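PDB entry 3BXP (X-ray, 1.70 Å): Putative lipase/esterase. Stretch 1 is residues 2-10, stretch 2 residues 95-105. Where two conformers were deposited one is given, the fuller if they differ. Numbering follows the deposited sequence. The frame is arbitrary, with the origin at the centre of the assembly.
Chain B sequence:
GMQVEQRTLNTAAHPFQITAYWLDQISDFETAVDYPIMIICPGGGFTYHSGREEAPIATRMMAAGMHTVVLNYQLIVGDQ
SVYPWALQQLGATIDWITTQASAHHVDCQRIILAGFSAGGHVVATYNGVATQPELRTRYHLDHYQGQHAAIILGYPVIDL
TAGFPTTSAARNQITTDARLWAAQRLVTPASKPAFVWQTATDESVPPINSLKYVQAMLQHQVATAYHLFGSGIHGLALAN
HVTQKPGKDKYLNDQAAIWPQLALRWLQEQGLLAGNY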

# COMPACT_ATOMS: atom_id res chain seq x y z
N MSE B 2 -0.10 -27.71 19.79
CA MSE B 2 1.13 -26.96 20.03
C MSE B 2 1.64 -27.17 21.46
O MSE B 2 0.91 -27.64 22.35
CB MSE B 2 0.89 -25.47 19.78
CG MSE B 2 0.34 -24.76 21.00
SE MSE B 2 -0.11 -22.97 20.66
CE MSE B 2 -1.12 -23.16 19.02
N GLN B 3 2.93 -26.92 21.66
CA GLN B 3 3.51 -26.87 23.01
C GLN B 3 3.84 -25.43 23.29
O GLN B 3 4.43 -24.76 22.47
CB GLN B 3 4.80 -27.70 23.12
CG GLN B 3 4.70 -29.22 22.90
CD GLN B 3 6.10 -29.85 22.95
OE1 GLN B 3 7.01 -29.29 23.56
NE2 GLN B 3 6.28 -30.98 22.28
N VAL B 4 3.46 -24.95 24.47
CA VAL B 4 3.83 -23.59 24.88
C VAL B 4 5.10 -23.68 25.77
O VAL B 4 5.13 -24.47 26.71
CB VAL B 4 2.67 -22.89 25.65
CG1 VAL B 4 3.06 -21.43 26.01
CG2 VAL B 4 1.38 -22.93 24.81
N GLU B 5 6.13 -22.86 25.50
CA GLU B 5 7.36 -22.82 26.33
C GLU B 5 7.62 -21.39 26.73
O GLU B 5 7.83 -20.54 25.91
CB GLU B 5 8.55 -23.34 25.52
CG GLU B 5 9.86 -23.27 26.27
CD GLU B 5 10.99 -24.00 25.60
OE1 GLU B 5 10.86 -24.49 24.45
OE2 GLU B 5 12.03 -24.09 26.24
N GLN B 6 7.65 -21.12 28.03
CA GLN B 6 7.99 -19.80 28.55
C GLN B 6 9.45 -19.84 28.96
O GLN B 6 9.90 -20.82 29.56
CB GLN B 6 7.19 -19.50 29.84
CG GLN B 6 5.75 -19.81 29.83
CD GLN B 6 5.00 -18.83 29.04
OE1 GLN B 6 5.54 -17.82 28.59
NE2 GLN B 6 3.71 -19.10 28.87
N ARG B 7 10.23 -18.81 28.62
CA ARG B 7 11.61 -18.72 29.07
C ARG B 7 12.00 -17.29 29.33
O ARG B 7 11.46 -16.36 28.72
CB ARG B 7 12.62 -19.22 28.03
CG ARG B 7 12.52 -20.69 27.58
CD ARG B 7 13.18 -21.71 28.54
NE ARG B 7 14.59 -21.48 28.79
CZ ARG B 7 15.59 -22.11 28.18
NH1 ARG B 7 15.33 -23.00 27.24
NH2 ARG B 7 16.86 -21.83 28.49
N THR B 8 13.00 -17.14 30.20
CA THR B 8 13.68 -15.87 30.41
C THR B 8 15.09 -16.08 29.89
O THR B 8 15.85 -16.96 30.39
CB THR B 8 13.73 -15.46 31.93
OG1 THR B 8 12.40 -15.37 32.44
CG2 THR B 8 14.44 -14.11 32.18
N LEU B 9 15.42 -15.30 28.88
CA LEU B 9 16.74 -15.36 28.24
C LEU B 9 17.50 -14.16 28.69
O LEU B 9 16.96 -13.25 29.24
CB LEU B 9 16.62 -15.36 26.71
CG LEU B 9 15.90 -16.55 26.05
CD1 LEU B 9 15.96 -16.43 24.54
CD2 LEU B 9 16.47 -17.86 26.54
N ASN B 10 18.77 -14.15 28.39
CA ASN B 10 19.66 -13.06 28.82
C ASN B 10 20.77 -12.88 27.82
O ASN B 10 21.38 -13.85 27.33
CB ASN B 10 20.23 -13.34 30.21
CG ASN B 10 20.94 -12.12 30.83
OD1 ASN B 10 20.98 -11.04 30.25
ND2 ASN B 10 21.47 -12.30 32.04
N ASP B 95 19.13 -16.54 17.60
CA ASP B 95 20.11 -17.57 17.97
C ASP B 95 19.48 -18.70 18.78
O ASP B 95 19.60 -19.88 18.47
CB ASP B 95 21.22 -16.89 18.77
CG ASP B 95 22.38 -17.80 19.08
OD1 ASP B 95 22.16 -18.73 19.83
OD2 ASP B 95 23.51 -17.56 18.63
N TRP B 96 18.71 -18.32 19.79
CA TRP B 96 18.05 -19.35 20.60
C TRP B 96 17.16 -20.28 19.75
O TRP B 96 17.20 -21.52 19.86
CB TRP B 96 17.26 -18.70 21.74
CG TRP B 96 16.61 -19.71 22.62
CD1 TRP B 96 17.20 -20.45 23.63
CD2 TRP B 96 15.23 -20.10 22.59
NE1 TRP B 96 16.24 -21.26 24.21
CE2 TRP B 96 15.04 -21.07 23.59
CE3 TRP B 96 14.12 -19.71 21.81
CZ2 TRP B 96 13.79 -21.67 23.83
CZ3 TRP B 96 12.88 -20.31 22.05
CH2 TRP B 96 12.74 -21.27 23.05
N ILE B 97 16.42 -19.70 18.82
CA ILE B 97 15.56 -20.49 17.93
C ILE B 97 16.42 -21.49 17.17
O ILE B 97 16.01 -22.64 17.02
CB ILE B 97 14.76 -19.57 16.97
CG1 ILE B 97 13.61 -18.87 17.75
CG2 ILE B 97 14.24 -20.35 15.76
CD1 ILE B 97 13.03 -17.65 17.10
N THR B 98 17.58 -21.08 16.68
CA THR B 98 18.43 -22.00 15.94
C THR B 98 18.85 -23.18 16.82
O THR B 98 18.95 -24.31 16.36
CB THR B 98 19.69 -21.37 15.27
OG1 THR B 98 20.65 -20.91 16.23
CG2 THR B 98 19.30 -20.26 14.34
N THR B 99 19.08 -22.94 18.11
CA THR B 99 19.52 -23.97 18.97
C THR B 99 18.36 -24.95 19.18
O THR B 99 18.61 -26.07 19.59
CB THR B 99 20.06 -23.46 20.36
OG1 THR B 99 18.99 -22.97 21.14
CG2 THR B 99 21.17 -22.38 20.19
N GLN B 100 17.11 -24.50 18.94
CA GLN B 100 15.91 -25.36 19.13
C GLN B 100 15.41 -26.00 17.86
O GLN B 100 14.32 -26.61 17.85
CB GLN B 100 14.76 -24.50 19.68
CG GLN B 100 15.13 -23.83 20.95
CD GLN B 100 15.38 -24.84 22.06
OE1 GLN B 100 14.55 -25.72 22.29
NE2 GLN B 100 16.52 -24.73 22.72
N ALA B 101 16.14 -25.80 16.77
CA ALA B 101 15.64 -26.13 15.45
C ALA B 101 15.38 -27.62 15.30
O ALA B 101 14.38 -28.01 14.66
CB ALA B 101 16.53 -25.61 14.33
N SER B 102 16.29 -28.47 15.83
CA SER B 102 16.11 -29.94 15.75
C SER B 102 15.05 -30.44 16.73
O SER B 102 14.28 -31.37 16.41
CB SER B 102 17.42 -30.68 15.94
OG SER B 102 18.18 -30.53 14.75
N ALA B 103 15.02 -29.84 17.91
CA ALA B 103 14.08 -30.25 18.98
C ALA B 103 12.64 -29.99 18.59
O ALA B 103 11.75 -30.77 18.95
CB ALA B 103 14.39 -29.50 20.31
N HIS B 104 12.38 -28.90 17.88
CA HIS B 104 10.98 -28.54 17.54
C HIS B 104 10.70 -28.40 16.07
O HIS B 104 9.61 -27.99 15.68
CB HIS B 104 10.56 -27.27 18.26
CG HIS B 104 10.56 -27.43 19.73
ND1 HIS B 104 9.64 -28.25 20.35
CD2 HIS B 104 11.41 -27.00 20.69
CE1 HIS B 104 9.90 -28.28 21.65
NE2 HIS B 104 10.97 -27.54 21.88
N HIS B 105 11.73 -28.68 15.27
CA HIS B 105 11.62 -28.81 13.80
C HIS B 105 11.30 -27.47 13.19
O HIS B 105 10.21 -27.21 12.76
CB HIS B 105 10.57 -29.85 13.46
CG HIS B 105 10.71 -31.12 14.26
ND1 HIS B 105 11.86 -31.89 14.24
CD2 HIS B 105 9.86 -31.72 15.11
CE1 HIS B 105 11.69 -32.93 15.04
NE2 HIS B 105 10.48 -32.85 15.58
O HOH W 1 12.46 -26.27 23.99

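Stretch 1 is an extended strand, and stretch 2 begins as the end of a helix whose axis runs at 128° to it, 12.1 Å away at closest approach. Long side chains must span that gap. Because a strand alternates its side chains, Gln3, Glu5, Arg7 and Leu9 all point toward stretch 2.

Walking along stretch 2, Trp96 comes first and covers the most ground. Leu9 lies over one face of its indole, with CD2 4.2 Å from the centroid of the five-membered ring, a CH-pi contact, while Leu9 CD1 sits 3.8 Å from Trp96 CB. The broad aromatic suits a branched aliphatic partner. Charged groups keep to the ring edge: Arg7 NH1 lies 3.6 Å from Trp96 NE1, and Glu5 OE2 3.8 Å from Trp96 CZ2. A long salt bridge, Arg7 NH1 to Glu5 OE2 at 3.6 Å, links these two neighbours.

Thr99 OG1 turns back to donate to Trp96 O (2.6 Å), as threonine often does in helices. Gln100 and His104 then reach Glu5 through water 1, which donates to Glu5 OE1 (2.4 Å) and Gln100 OE1 (2.7 Å) and hydrogen-bonds His104 NE2 (2.9 Å). The water thus joins polar groups that make no direct hydrogen bond across the stretches. Finally, Gln3 OE1 approaches the His104 ring edge, 3.6 Å from CE1, a polarized carbon.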